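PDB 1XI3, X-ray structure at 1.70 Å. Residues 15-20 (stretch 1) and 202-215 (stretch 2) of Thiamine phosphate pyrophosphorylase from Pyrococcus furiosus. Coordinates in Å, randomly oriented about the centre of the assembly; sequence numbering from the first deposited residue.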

# COMPACT_ATOMS: atom_id res chain seq x y z
N LEU A 15 14.99 20.05 1.53
CA LEU A 15 13.59 20.19 2.02
C LEU A 15 13.05 21.62 1.90
O LEU A 15 11.90 21.91 2.28
CB LEU A 15 13.48 19.71 3.47
CG LEU A 15 13.68 18.20 3.72
CD1 LEU A 15 13.67 17.93 5.22
CD2 LEU A 15 12.62 17.38 3.04
N LYS A 16 13.83 22.54 1.32
CA LYS A 16 13.44 23.94 1.40
C LYS A 16 12.11 24.32 0.72
O LYS A 16 11.32 25.10 1.26
CB LYS A 16 14.61 24.86 1.00
CG LYS A 16 15.16 24.71 -0.34
CD LYS A 16 16.44 25.59 -0.47
N LEU A 17 11.86 23.81 -0.48
CA LEU A 17 10.60 24.04 -1.14
C LEU A 17 10.05 22.68 -1.56
O LEU A 17 10.46 22.10 -2.57
CB LEU A 17 10.72 24.99 -2.34
CG LEU A 17 9.38 25.33 -3.01
CD1 LEU A 17 8.30 25.94 -2.03
CD2 LEU A 17 9.58 26.27 -4.19
N TYR A 18 9.09 22.22 -0.77
CA TYR A 18 8.58 20.87 -0.80
C TYR A 18 7.15 20.93 -1.38
O TYR A 18 6.26 21.47 -0.78
CB TYR A 18 8.59 20.39 0.66
CG TYR A 18 8.33 18.93 0.91
CD1 TYR A 18 9.34 18.12 1.41
CD2 TYR A 18 7.08 18.37 0.69
CE1 TYR A 18 9.12 16.75 1.66
CE2 TYR A 18 6.85 16.98 0.94
CZ TYR A 18 7.87 16.19 1.41
OH TYR A 18 7.65 14.85 1.68
N VAL A 19 6.97 20.41 -2.59
CA VAL A 19 5.72 20.51 -3.32
C VAL A 19 5.03 19.13 -3.34
O VAL A 19 5.64 18.11 -3.72
CB VAL A 19 5.93 21.03 -4.77
CG1 VAL A 19 4.68 20.93 -5.59
CG2 VAL A 19 6.41 22.45 -4.73
N ILE A 20 3.74 19.13 -3.00
CA ILE A 20 2.97 17.91 -2.87
C ILE A 20 1.90 17.90 -3.95
O ILE A 20 1.23 18.90 -4.20
CB ILE A 20 2.33 17.83 -1.47
CG1 ILE A 20 3.42 17.87 -0.35
CG2 ILE A 20 1.46 16.57 -1.37
CD1 ILE A 20 2.92 18.04 1.03
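Stretch 2 (202-215) ATEELRKIVEEVLG

Residues 202-214 form a helix that begins earlier in the chain, and backbone torsions near -60°/-45° along most of its length support the assignment. So do the i to i+4 hydrogen bonds, which run from Leu 206 N to Ala 202 O (3.2 Å) through Leu 214 N to Val 210 O (2.9 Å). Gly 215, the C-terminal residue, departs from the pattern with a phi of 71°. In stretch 1, residues 17-20 are extended as a strand, with phi from -128° to -108° and psi from 102° to 137°. The N-to-C directions of strand and helix differ by 151°, so the helix runs roughly antiparallel to the strand, and the axes approach to 9.5 Å. The register agrees: Lys 16 CA lies 6.9 Å from Val 210 CA, and Leu 17 CA lies 6.3 Å from Arg 207 CA.

The contact buries 351 Å², both sides summed, and is carried on the stretch 1 side chiefly by Leu 17 (97 Å²) and Lys 16 (80 Å²). Leu 17, its CA-to-CB bond pointing toward the helix, has chi1 t and chi2 p and packs against Leu 206 with both methyls: Leu 17 CD1 lies 3.9 Å and Leu 17 CD2 4.2 Å from Leu 206 CB. Leu 17 CD2 also lies 3.6 Å from Thr 203 CG2 and 3.7 Å from Arg 207 CB, and approaches the helix backbone, 3.5 Å from Thr 203 O and 3.6 Å from Arg 207 N. Arg 207 N donates to Thr 203 O at 2.8 Å, so the methyl rests against one turn of the helix. Strand alternation gives Val 19 the same orientation, but its contact is lighter: Val 19 CG2 stands 4.5 Å from Thr 203 CG2. Tyr 18 and Ile 20, the alternate residues, make no contact with the helix.

Lys 16 extends the packing toward the C-terminal end of the helix. Its CB sits 3.7 Å from Val 210 CG1 and, more loosely, 4.5 Å from Leu 214 CD1.

Charged groups border this part of the contact. Arg 207 and Glu 211, one helical turn apart, form a salt bridge in which NE and NH2 of Arg 207 donate to OE2 of Glu 211 at 2.9 and 3.0 Å. Lys 16 CD lies 3.5 Å from Glu 211 OE2 and 4.4 Å from Arg 207 NE, oblique to the guanidinium. Because CE and NZ of Lys 16 are not modelled, its ammonium position remains open. Among the modelled atoms, no hydrogen bond joins the two stretches.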

# COMPACT_ATOMS: atom_id res chain seq x y z
N ALA A 202 4.18 30.08 -9.80
CA ALA A 202 3.85 30.05 -8.38
C ALA A 202 4.99 29.47 -7.59
O ALA A 202 5.31 29.93 -6.51
CB ALA A 202 2.57 29.24 -8.16
N THR A 203 5.60 28.41 -8.14
CA THR A 203 6.73 27.75 -7.50
C THR A 203 7.97 28.66 -7.49
O THR A 203 8.65 28.79 -6.48
CB THR A 203 7.04 26.40 -8.20
OG1 THR A 203 5.82 25.64 -8.32
CG2 THR A 203 8.08 25.64 -7.43
N GLU A 204 8.24 29.32 -8.62
CA GLU A 204 9.33 30.29 -8.70
C GLU A 204 9.24 31.36 -7.62
O GLU A 204 10.25 31.69 -6.98
CB GLU A 204 9.35 30.99 -10.06
CG GLU A 204 9.97 30.16 -11.15
CD GLU A 204 9.97 30.89 -12.49
OE1 GLU A 204 9.71 30.22 -13.52
OE2 GLU A 204 10.26 32.14 -12.48
N GLU A 205 8.04 31.89 -7.43
CA GLU A 205 7.80 32.93 -6.42
C GLU A 205 8.12 32.44 -5.02
O GLU A 205 8.77 33.10 -4.23
CB GLU A 205 6.35 33.36 -6.44
CG GLU A 205 5.91 34.07 -7.70
CD GLU A 205 4.41 34.35 -7.72
OE1 GLU A 205 3.70 34.01 -6.74
OE2 GLU A 205 3.94 34.92 -8.74
N LEU A 206 7.65 31.24 -4.71
CA LEU A 206 7.90 30.67 -3.41
C LEU A 206 9.35 30.37 -3.23
O LEU A 206 9.90 30.59 -2.16
CB LEU A 206 7.02 29.42 -3.20
CG LEU A 206 5.57 29.77 -2.91
CD1 LEU A 206 4.61 28.57 -3.20
CD2 LEU A 206 5.38 30.28 -1.50
N ARG A 207 10.01 29.85 -4.27
CA ARG A 207 11.40 29.49 -4.16
C ARG A 207 12.26 30.72 -3.84
O ARG A 207 13.21 30.64 -3.06
CB ARG A 207 11.90 28.85 -5.45
CG ARG A 207 13.39 28.44 -5.44
CD ARG A 207 13.75 27.45 -4.38
NE ARG A 207 15.17 27.22 -4.30
CZ ARG A 207 15.88 26.43 -5.12
NH1 ARG A 207 15.32 25.67 -6.08
NH2 ARG A 207 17.19 26.35 -4.94
N LYS A 208 11.91 31.81 -4.49
CA LYS A 208 12.61 33.07 -4.27
C LYS A 208 12.47 33.51 -2.82
O LYS A 208 13.46 33.86 -2.18
CB LYS A 208 12.04 34.14 -5.19
CG LYS A 208 12.87 35.46 -5.18
CD LYS A 208 12.44 36.36 -6.32
N ILE A 209 11.23 33.46 -2.32
CA ILE A 209 10.94 33.80 -0.92
C ILE A 209 11.77 32.94 0.01
O ILE A 209 12.40 33.42 0.94
CB ILE A 209 9.43 33.70 -0.58
CG1 ILE A 209 8.61 34.74 -1.38
CG2 ILE A 209 9.20 33.89 0.92
CD1 ILE A 209 7.09 34.57 -1.24
N VAL A 210 11.76 31.63 -0.22
CA VAL A 210 12.60 30.75 0.53
C VAL A 210 14.08 31.14 0.52
O VAL A 210 14.73 31.14 1.57
CB VAL A 210 12.44 29.29 0.04
CG1 VAL A 210 13.43 28.40 0.70
CG2 VAL A 210 11.01 28.80 0.40
N GLU A 211 14.61 31.45 -0.67
CA GLU A 211 16.05 31.74 -0.79
C GLU A 211 16.37 33.05 -0.04
O GLU A 211 17.37 33.15 0.67
CB GLU A 211 16.46 31.86 -2.25
CG GLU A 211 16.49 30.52 -3.01
CD GLU A 211 17.49 29.54 -2.47
OE1 GLU A 211 18.51 29.98 -1.90
OE2 GLU A 211 17.26 28.30 -2.60
N GLU A 212 15.50 34.01 -0.23
CA GLU A 212 15.61 35.32 0.44
C GLU A 212 15.51 35.31 1.96
O GLU A 212 16.18 36.08 2.63
CB GLU A 212 14.56 36.24 -0.16
CG GLU A 212 14.97 36.62 -1.57
CD GLU A 212 14.05 37.57 -2.23
OE1 GLU A 212 12.95 37.82 -1.70
OE2 GLU A 212 14.43 38.06 -3.32
N VAL A 213 14.69 34.45 2.55
CA VAL A 213 14.64 34.40 4.01
C VAL A 213 15.73 33.52 4.54
O VAL A 213 16.45 33.93 5.43
CB VAL A 213 13.25 33.93 4.53
CG1 VAL A 213 13.26 33.84 6.07
CG2 VAL A 213 12.18 34.85 4.05
N LEU A 214 15.87 32.31 3.99
CA LEU A 214 16.83 31.35 4.52
C LEU A 214 18.28 31.70 4.18
O LEU A 214 19.17 31.35 4.93
CB LEU A 214 16.50 29.93 4.05
CG LEU A 214 15.12 29.40 4.50
CD1 LEU A 214 15.04 27.87 4.30
CD2 LEU A 214 14.84 29.71 5.92
N GLY A 215 18.48 32.36 3.05
CA GLY A 215 19.82 32.69 2.59
C GLY A 215 20.59 31.47 2.10
O GLY A 215 20.25 30.31 2.40
OXT GLY A 215 21.58 31.62 1.39